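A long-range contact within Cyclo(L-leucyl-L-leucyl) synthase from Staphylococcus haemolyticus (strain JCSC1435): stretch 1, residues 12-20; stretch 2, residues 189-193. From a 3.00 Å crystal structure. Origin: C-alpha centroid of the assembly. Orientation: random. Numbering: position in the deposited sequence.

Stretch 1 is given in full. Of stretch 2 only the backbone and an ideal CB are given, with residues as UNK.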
# COMPACT_ATOMS: atom_id res chain seq x y z
N ASN A 12 2.06 -14.81 12.93
CA ASN A 12 1.29 -13.79 13.61
C ASN A 12 0.22 -13.19 12.68
O ASN A 12 -0.89 -12.91 13.13
CB ASN A 12 2.23 -12.74 14.17
CG ASN A 12 1.57 -11.60 14.86
OD1 ASN A 12 0.98 -11.74 15.93
ND2 ASN A 12 1.64 -10.44 14.24
N CYS A 13 0.55 -13.06 11.38
CA CYS A 13 -0.37 -12.58 10.34
C CYS A 13 -1.59 -13.54 10.24
O CYS A 13 -2.73 -13.09 10.18
CB CYS A 13 0.35 -12.43 9.00
SG CYS A 13 1.84 -11.40 9.06
N LYS A 14 -1.34 -14.86 10.32
CA LYS A 14 -2.39 -15.89 10.29
C LYS A 14 -3.28 -15.78 11.52
O LYS A 14 -4.51 -15.87 11.38
CB LYS A 14 -1.76 -17.29 10.18
CG LYS A 14 -2.74 -18.38 9.77
CD LYS A 14 -2.04 -19.68 9.37
CE LYS A 14 -2.97 -20.67 8.71
NZ LYS A 14 -2.22 -21.78 8.03
N GLN A 15 -2.66 -15.53 12.70
CA GLN A 15 -3.37 -15.32 13.96
C GLN A 15 -4.30 -14.10 13.85
O GLN A 15 -5.47 -14.21 14.22
CB GLN A 15 -2.40 -15.11 15.14
CG GLN A 15 -1.55 -16.31 15.52
CD GLN A 15 -0.44 -15.97 16.50
OE1 GLN A 15 -0.29 -14.83 16.97
NE2 GLN A 15 0.37 -16.97 16.83
N ILE A 16 -3.78 -12.96 13.32
CA ILE A 16 -4.56 -11.74 13.13
C ILE A 16 -5.71 -12.03 12.16
O ILE A 16 -6.88 -11.71 12.46
CB ILE A 16 -3.67 -10.50 12.71
CG1 ILE A 16 -2.75 -10.05 13.89
CG2 ILE A 16 -4.49 -9.32 12.16
CD1 ILE A 16 -1.66 -8.97 13.55
N TYR A 17 -5.37 -12.69 11.01
CA TYR A 17 -6.32 -13.06 9.96
C TYR A 17 -7.49 -13.81 10.54
O TYR A 17 -8.63 -13.39 10.30
CB TYR A 17 -5.64 -13.87 8.85
CG TYR A 17 -6.56 -14.28 7.72
CD1 TYR A 17 -7.03 -15.58 7.63
CD2 TYR A 17 -6.88 -13.40 6.70
CE1 TYR A 17 -7.85 -15.98 6.57
CE2 TYR A 17 -7.71 -13.78 5.64
CZ TYR A 17 -8.18 -15.08 5.57
OH TYR A 17 -8.99 -15.47 4.53
N GLN A 18 -7.19 -14.89 11.36
CA GLN A 18 -8.17 -15.73 12.05
C GLN A 18 -9.25 -14.88 12.74
O GLN A 18 -10.43 -15.16 12.55
CB GLN A 18 -7.48 -16.64 13.06
CG GLN A 18 -8.44 -17.59 13.78
CD GLN A 18 -7.76 -18.60 14.66
OE1 GLN A 18 -6.95 -18.26 15.52
NE2 GLN A 18 -8.10 -19.87 14.46
N ARG A 19 -8.82 -13.84 13.51
CA ARG A 19 -9.68 -12.94 14.27
C ARG A 19 -10.70 -12.12 13.41
O ARG A 19 -11.74 -11.74 13.92
CB ARG A 19 -8.82 -12.01 15.16
CG ARG A 19 -8.20 -12.69 16.38
CD ARG A 19 -7.17 -11.83 17.10
NE ARG A 19 -5.81 -12.32 16.82
CZ ARG A 19 -4.69 -11.77 17.28
NH1 ARG A 19 -3.51 -12.28 16.96
NH2 ARG A 19 -4.74 -10.69 18.06
N LYS A 20 -10.41 -11.88 12.13
CA LYS A 20 -11.18 -11.12 11.10
C LYS A 20 -11.67 -9.71 11.56
O LYS A 20 -12.75 -9.26 11.15
CB LYS A 20 -12.31 -11.95 10.50
CG LYS A 20 -11.77 -13.22 9.87
CD LYS A 20 -11.83 -13.27 8.38
CE LYS A 20 -10.72 -14.08 7.78
NZ LYS A 20 -10.50 -15.38 8.47
N UNK A 189 -7.73 -1.34 15.91
CA UNK A 189 -7.20 -2.10 17.04
C UNK A 189 -6.08 -2.98 16.48
O UNK A 189 -4.95 -2.91 16.95
CB UNK A 189 -8.28 -2.93 17.73
N UNK A 190 -6.39 -3.77 15.43
CA UNK A 190 -5.47 -4.63 14.66
C UNK A 190 -5.99 -4.62 13.22
O UNK A 190 -7.19 -4.38 13.01
CB UNK A 190 -5.40 -6.05 15.22
N UNK A 191 -5.08 -4.80 12.23
CA UNK A 191 -5.40 -4.73 10.80
C UNK A 191 -4.38 -5.51 9.98
O UNK A 191 -3.30 -5.80 10.49
CB UNK A 191 -5.45 -3.27 10.33
N UNK A 192 -4.74 -5.89 8.73
CA UNK A 192 -3.84 -6.59 7.79
C UNK A 192 -3.77 -5.75 6.53
O UNK A 192 -4.82 -5.32 6.04
CB UNK A 192 -4.32 -8.01 7.48
N UNK A 193 -2.58 -5.57 5.96
CA UNK A 193 -2.46 -4.94 4.66
C UNK A 193 -2.53 -6.11 3.63
O UNK A 193 -1.66 -7.00 3.67
CB UNK A 193 -1.17 -4.13 4.54

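Position 189 lies in the loop ahead of the strand. Nothing of stretch 1 comes within 5.5 Å of its ideal CB. The helix therefore sets no requirement here, and many side chains would suit. The deposited residue is Gln189. It makes no contact with stretch 1, and its OE1 is hydrogen-bonded to a residue just outside one of the two stretches.

Position 190 is extended, with phi/psi of -147/151°, and its CA-to-CB bond points toward the helix. The ideal CB sits 4.6 Å from Ile16 CG2 and 5.5 Å from Arg19 NH2. A side chain here meets an aliphatic group close by and a positive charge further out. An acid would answer the charge. A neutral polar acceptor such as glutamine could also suit, and a medium aliphatic chain could pack on Ile16 but would leave the charge unanswered. The deposited residue is Glu190. With chi1 at 54° (p) and chi2 at 164° (t), its chain extends to the guanidinium. Glu190 OE2 lies 2.8 Å from Arg19 NH2, a salt bridge in which the oxygen sits over one face of the guanidinium. Arg19 NE also donates to Gln15 O, at 3.2 Å, one turn back. The other carboxylate oxygen, Glu190 OE1, is 4.0 Å from Ile16 CG2, so the acid also brushes the aliphatic neighbour.

Position 191 begins the strand, and its CA-to-CB bond points away from the helix. No atom of stretch 1 is within 5.5 Å of the ideal CB. Stretch 1 gives little guidance, though the extended backbone is well suited to beta-branched residues. The deposited residue is Thr191. Its backbone, not its side chain, approaches the helix: Thr191 O is 4.1 Å from Ile16 CG2. Its OG1 is hydrogen-bonded to a residue just outside one of the two stretches.

At position 192 the CA-to-CB bond turns toward the helix again, as expected in a strand. The ideal CB is 4.9 Å from Ile16 CG2, and the Tyr17 ring and the backbone of Cys13 lie further out. This calls for an apolar chain long enough to bridge the gap; leucine, isoleucine or methionine would be reasonable. The deposited residue is Leu192. Leu192 CD2 packs 3.5 Å from Ile16 CG2 and 3.7 Å from Cys13 O. Leu192 CD1 lies 3.7 Å from Tyr17 CD2, at the ring edge.

Position 193 is out of reach of the helix, so stretch 1 does not restrict the choice. The deposited residue is Met193.

Stretch 2 189-193: QETLM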
# COMPACT_ATOMS: atom_id res chain seq x y z
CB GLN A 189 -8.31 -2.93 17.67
CG GLN A 189 -8.57 -2.69 19.15
CD GLN A 189 -9.32 -3.87 19.74
OE1 GLN A 189 -8.79 -4.99 19.82
NE2 GLN A 189 -10.58 -3.67 20.12
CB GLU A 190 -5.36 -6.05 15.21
CG GLU A 190 -6.69 -6.76 15.39
CD GLU A 190 -6.61 -8.27 15.58
OE1 GLU A 190 -7.36 -8.99 14.88
OE2 GLU A 190 -5.77 -8.71 16.38
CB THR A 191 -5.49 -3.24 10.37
OG1 THR A 191 -5.86 -3.11 8.99
CG2 THR A 191 -4.24 -2.46 10.66
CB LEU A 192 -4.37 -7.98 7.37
CG LEU A 192 -4.60 -9.09 8.39
CD1 LEU A 192 -5.40 -10.19 7.78
CD2 LEU A 192 -3.30 -9.65 8.93
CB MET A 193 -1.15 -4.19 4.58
CG MET A 193 -0.83 -3.74 3.20
SD MET A 193 -1.81 -2.32 2.69
CE MET A 193 -1.26 -1.07 3.90
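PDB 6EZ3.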